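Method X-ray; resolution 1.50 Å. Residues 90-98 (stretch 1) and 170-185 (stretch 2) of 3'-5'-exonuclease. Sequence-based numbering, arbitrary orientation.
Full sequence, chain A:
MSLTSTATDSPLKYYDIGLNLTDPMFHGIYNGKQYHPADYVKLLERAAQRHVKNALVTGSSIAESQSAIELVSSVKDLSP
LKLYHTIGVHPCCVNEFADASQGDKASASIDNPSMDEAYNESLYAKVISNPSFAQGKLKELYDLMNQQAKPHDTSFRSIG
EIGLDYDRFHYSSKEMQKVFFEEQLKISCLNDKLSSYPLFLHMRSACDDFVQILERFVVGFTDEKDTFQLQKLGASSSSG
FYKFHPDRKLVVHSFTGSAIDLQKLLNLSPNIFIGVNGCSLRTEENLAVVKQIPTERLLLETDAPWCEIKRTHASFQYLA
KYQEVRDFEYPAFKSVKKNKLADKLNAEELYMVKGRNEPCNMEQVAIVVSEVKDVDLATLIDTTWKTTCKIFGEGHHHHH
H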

# COMPACT_ATOMS: atom_id res chain seq x y z
N HIS A 90 5.02 9.27 -0.08
CA HIS A 90 5.93 8.12 -0.07
C HIS A 90 7.37 8.64 -0.10
O HIS A 90 7.61 9.75 -0.58
CB HIS A 90 5.56 7.35 -1.35
CG HIS A 90 6.32 6.11 -1.63
ND1 HIS A 90 7.64 6.10 -2.02
CD2 HIS A 90 5.89 4.83 -1.76
CE1 HIS A 90 8.01 4.86 -2.30
NE2 HIS A 90 6.96 4.07 -2.17
N PRO A 91 8.32 7.86 0.42
CA PRO A 91 9.72 8.30 0.36
C PRO A 91 10.20 8.68 -1.07
O PRO A 91 11.09 9.54 -1.17
CB PRO A 91 10.49 7.10 0.94
CG PRO A 91 9.50 5.95 0.91
CD PRO A 91 8.18 6.59 1.15
N CYS A 92 9.60 8.12 -2.13
CA CYS A 92 9.87 8.50 -3.54
C CYS A 92 9.76 9.99 -3.74
O CYS A 92 10.39 10.57 -4.63
CB CYS A 92 8.82 7.91 -4.52
SG CYS A 92 7.04 8.43 -4.24
N CYS A 93 8.90 10.61 -2.95
CA CYS A 93 8.26 11.84 -3.37
C CYS A 93 8.37 12.94 -2.34
O CYS A 93 7.74 13.99 -2.49
CB CYS A 93 6.80 11.53 -3.71
SG CYS A 93 6.64 10.30 -5.10
N VAL A 94 9.17 12.70 -1.30
CA VAL A 94 9.26 13.68 -0.21
C VAL A 94 9.88 15.01 -0.64
O VAL A 94 9.74 16.01 0.06
CB VAL A 94 9.97 13.12 1.06
CG1 VAL A 94 9.09 12.07 1.74
CG2 VAL A 94 11.35 12.56 0.72
N ASN A 95 10.54 15.03 -1.80
CA ASN A 95 11.08 16.31 -2.28
C ASN A 95 9.98 17.34 -2.52
O ASN A 95 10.25 18.54 -2.56
CB ASN A 95 11.90 16.13 -3.57
CG ASN A 95 13.26 15.50 -3.34
OD1 ASN A 95 13.64 15.22 -2.21
ND2 ASN A 95 14.00 15.28 -4.43
N GLU A 96 8.74 16.88 -2.69
CA GLU A 96 7.64 17.83 -2.88
C GLU A 96 7.39 18.70 -1.64
O GLU A 96 6.78 19.76 -1.76
CB GLU A 96 6.37 17.16 -3.37
CG GLU A 96 5.63 16.39 -2.36
CD GLU A 96 4.18 16.20 -2.77
OE1 GLU A 96 3.57 15.25 -2.30
OE2 GLU A 96 3.65 17.00 -3.57
N PHE A 97 7.84 18.26 -0.47
CA PHE A 97 7.78 19.11 0.72
C PHE A 97 8.76 20.27 0.64
O PHE A 97 8.61 21.25 1.37
CB PHE A 97 8.10 18.32 1.99
CG PHE A 97 7.00 17.38 2.40
CD1 PHE A 97 5.78 17.85 2.87
CD2 PHE A 97 7.19 16.01 2.31
CE1 PHE A 97 4.76 16.98 3.25
CE2 PHE A 97 6.20 15.12 2.70
CZ PHE A 97 4.98 15.59 3.17
N ALA A 98 9.75 20.17 -0.26
CA ALA A 98 10.83 21.16 -0.31
C ALA A 98 10.77 22.06 -1.54
O ALA A 98 11.38 23.14 -1.50
CB ALA A 98 12.17 20.48 -0.22
N HIS A 170 18.14 7.61 -5.33
CA HIS A 170 18.15 8.45 -6.52
C HIS A 170 16.94 9.37 -6.63
O HIS A 170 16.98 10.34 -7.39
CB HIS A 170 18.38 7.64 -7.80
CG HIS A 170 17.38 6.56 -8.03
ND1 HIS A 170 17.32 5.43 -7.25
CD2 HIS A 170 16.44 6.40 -8.99
CE1 HIS A 170 16.37 4.63 -7.71
NE2 HIS A 170 15.82 5.20 -8.76
N TYR A 171 15.89 9.06 -5.86
CA TYR A 171 14.69 9.89 -5.80
C TYR A 171 14.71 10.90 -4.65
O TYR A 171 14.18 12.00 -4.79
CB TYR A 171 13.45 9.02 -5.67
CG TYR A 171 13.05 8.28 -6.93
CD1 TYR A 171 13.21 8.85 -8.19
CD2 TYR A 171 12.47 7.02 -6.84
CE1 TYR A 171 12.81 8.16 -9.36
CE2 TYR A 171 12.08 6.32 -7.99
CZ TYR A 171 12.25 6.90 -9.23
OH TYR A 171 11.85 6.21 -10.36
N SER A 172 15.29 10.50 -3.52
CA SER A 172 15.31 11.37 -2.34
C SER A 172 16.43 10.92 -1.41
O SER A 172 16.72 9.74 -1.32
CB SER A 172 13.97 11.29 -1.61
OG SER A 172 13.69 9.95 -1.25
N SER A 173 17.04 11.88 -0.73
CA SER A 173 18.10 11.55 0.21
C SER A 173 17.59 10.84 1.46
O SER A 173 16.42 10.99 1.84
CB SER A 173 18.83 12.82 0.63
OG SER A 173 17.99 13.62 1.43
N LYS A 174 18.48 10.11 2.12
CA LYS A 174 18.13 9.46 3.38
C LYS A 174 17.59 10.47 4.39
O LYS A 174 16.60 10.21 5.08
CB LYS A 174 19.35 8.72 3.95
CG LYS A 174 19.02 7.90 5.18
CD LYS A 174 20.20 7.02 5.64
CE LYS A 174 21.26 7.82 6.35
NZ LYS A 174 22.40 6.90 6.74
N GLU A 175 18.25 11.62 4.48
CA GLU A 175 17.86 12.61 5.48
C GLU A 175 16.45 13.16 5.18
O GLU A 175 15.61 13.35 6.09
CB GLU A 175 18.88 13.76 5.50
CG GLU A 175 20.30 13.39 5.98
CD GLU A 175 21.08 12.47 5.02
OE1 GLU A 175 20.94 12.55 3.78
OE2 GLU A 175 21.87 11.63 5.53
N MET A 176 16.17 13.41 3.90
CA MET A 176 14.83 13.90 3.52
C MET A 176 13.77 12.83 3.80
O MET A 176 12.66 13.15 4.26
CB MET A 176 14.80 14.31 2.06
CG MET A 176 15.45 15.69 1.78
SD MET A 176 14.49 17.15 2.32
CE MET A 176 13.01 16.97 1.32
N GLN A 177 14.10 11.57 3.54
CA GLN A 177 13.16 10.48 3.83
C GLN A 177 12.86 10.41 5.32
O GLN A 177 11.70 10.32 5.73
CB GLN A 177 13.70 9.14 3.34
CG GLN A 177 13.77 9.01 1.82
CD GLN A 177 14.08 7.58 1.39
OE1 GLN A 177 13.80 6.62 2.12
NE2 GLN A 177 14.63 7.44 0.19
N LYS A 178 13.90 10.42 6.14
CA LYS A 178 13.70 10.25 7.58
C LYS A 178 12.91 11.42 8.15
O LYS A 178 11.98 11.22 8.94
CB LYS A 178 15.05 10.11 8.29
CG LYS A 178 15.71 8.75 8.05
CD LYS A 178 17.18 8.76 8.49
CE LYS A 178 17.34 8.69 9.98
NZ LYS A 178 18.80 8.93 10.31
N VAL A 179 13.28 12.64 7.77
CA VAL A 179 12.59 13.81 8.34
C VAL A 179 11.10 13.83 7.99
O VAL A 179 10.25 14.05 8.86
CB VAL A 179 13.25 15.13 7.92
CG1 VAL A 179 12.45 16.31 8.44
CG2 VAL A 179 14.66 15.21 8.48
N PHE A 180 10.77 13.59 6.72
CA PHE A 180 9.38 13.71 6.29
C PHE A 180 8.52 12.47 6.57
O PHE A 180 7.31 12.59 6.66
CB PHE A 180 9.29 14.27 4.87
CG PHE A 180 9.67 15.71 4.83
CD1 PHE A 180 8.81 16.67 5.35
CD2 PHE A 180 10.93 16.10 4.39
CE1 PHE A 180 9.18 18.03 5.38
CE2 PHE A 180 11.32 17.45 4.42
CZ PHE A 180 10.46 18.40 4.93
N PHE A 181 9.15 11.32 6.76
CA PHE A 181 8.43 10.18 7.36
C PHE A 181 7.98 10.59 8.77
O PHE A 181 6.80 10.46 9.14
CB PHE A 181 9.33 8.95 7.38
CG PHE A 181 8.74 7.72 8.03
CD1 PHE A 181 7.37 7.42 7.97
CD2 PHE A 181 9.59 6.81 8.64
CE1 PHE A 181 6.87 6.25 8.56
CE2 PHE A 181 9.12 5.64 9.22
CZ PHE A 181 7.76 5.34 9.18
N GLU A 182 8.93 11.10 9.56
CA GLU A 182 8.61 11.45 10.93
C GLU A 182 7.60 12.59 11.05
O GLU A 182 6.69 12.51 11.86
CB GLU A 182 9.88 11.78 11.72
CG GLU A 182 9.58 12.17 13.16
CD GLU A 182 10.82 12.17 14.04
OE1 GLU A 182 11.81 11.49 13.70
OE2 GLU A 182 10.78 12.86 15.08
N GLU A 183 7.72 13.63 10.21
CA GLU A 183 6.74 14.72 10.28
C GLU A 183 5.33 14.25 9.90
O GLU A 183 4.34 14.69 10.50
CB GLU A 183 7.16 15.93 9.41
CG GLU A 183 8.43 16.62 9.91
CD GLU A 183 8.32 17.10 11.38
OE1 GLU A 183 7.34 17.82 11.72
OE2 GLU A 183 9.21 16.76 12.19
N GLN A 184 5.24 13.34 8.93
CA GLN A 184 3.94 12.76 8.61
C GLN A 184 3.39 11.88 9.72
O GLN A 184 2.18 11.86 9.96
CB GLN A 184 4.00 12.01 7.27
CG GLN A 184 4.14 12.98 6.08
CD GLN A 184 4.18 12.24 4.76
OE1 GLN A 184 3.14 12.03 4.14
NE2 GLN A 184 5.37 11.78 4.36
N LEU A 185 4.27 11.15 10.41
CA LEU A 185 3.81 10.42 11.58
C LEU A 185 3.25 11.39 12.62
O LEU A 185 2.24 11.10 13.24
CB LEU A 185 4.92 9.56 12.17
CG LEU A 185 5.33 8.35 11.32
CD1 LEU A 185 6.57 7.73 11.92
CD2 LEU A 185 4.18 7.32 11.21
O HOH W 1 11.45 12.93 -3.82
O HOH W 2 16.23 14.57 -1.60

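The most unusual feature here is a disulfide between sequence neighbours: Cys 92 SG and Cys 93 SG lie 2.1 Å apart, closing a tight ring in the loop, with Cys 92 itself part of the contact. Cys 93 points its CA-to-CB bond away from the other stretch. Cys 92, whose CA-to-CB bond points sideways, comes closest through its backbone, with Cys 92 O 3.6 Å from Tyr 171 CB; the side chains touch more loosely, Cys 92 CB to Tyr 171 CD2 at 4.4 Å. Cys 92 N also donates to His 90 ND1 (2.8 Å).

Across the stretches there is a single direct hydrogen bond, and it is short: Ser 172 OG donates to Pro 91 O at 2.6 Å. Ser 172 OG also accepts from Gln 177 NE2 at 3.0 Å, so the loop carbonyl, the serine and the first turn of the helix form one polar chain. The rule is economical: one serine hydroxyl can donate across the contact and accept from the helix at once. Ser 173 does a different job, capping the helix by accepting from Met 176 N at its OG, 3.1 Å away.

Water supplies the remaining polar links. Water 1 donates to Cys 92 O (2.7 Å) and to Tyr 171 O (3.0 Å) while accepting from Asn 95 N (3.1 Å), joining three backbone groups that do not bond one another directly. Water 2 donates to Asn 95 OD1 (2.7 Å) and accepts from Ser 173 N (2.9 Å), tying the asparagine side chain to the N-cap residue. Asn 95 ND2 comes within 3.3 Å of Tyr 171 O, but the angle is too poor for a hydrogen bond.

Beyond this polar end the packing is mostly apolar. The four-residue spacing brings Met 176, Phe 180 and Gln 184 to the same side, all three with CA-to-CB bonds toward the other stretch, and Gln 177 adds a contact beside them, its OE1 3.5 Å from Pro 91 CB. Val 94 points toward the helix and packs on Met 176 and Phe 180, with Val 94 CG2 4.1 Å from Met 176 CB and Val 94 CG1 3.8 Å from Phe 180 CB. Met 176 CE lies 3.6 Å from Val 94 O and 3.9 Å from Ala 98 CB.

Phe 97 meets Phe 180 with planes only 8° apart and centroids 4.6 Å apart, yet the rings are slid so that they barely overlap. The offset places Phe 97 CB over the Phe 180 face, 3.7 Å from its ring centroid, as a CH-pi contact. Gln 184 CD lies at the edge of the Phe 97 ring, 3.8 Å from Phe 97 CZ, while Gln 184 NE2 donates to Phe 180 O at 3.1 Å.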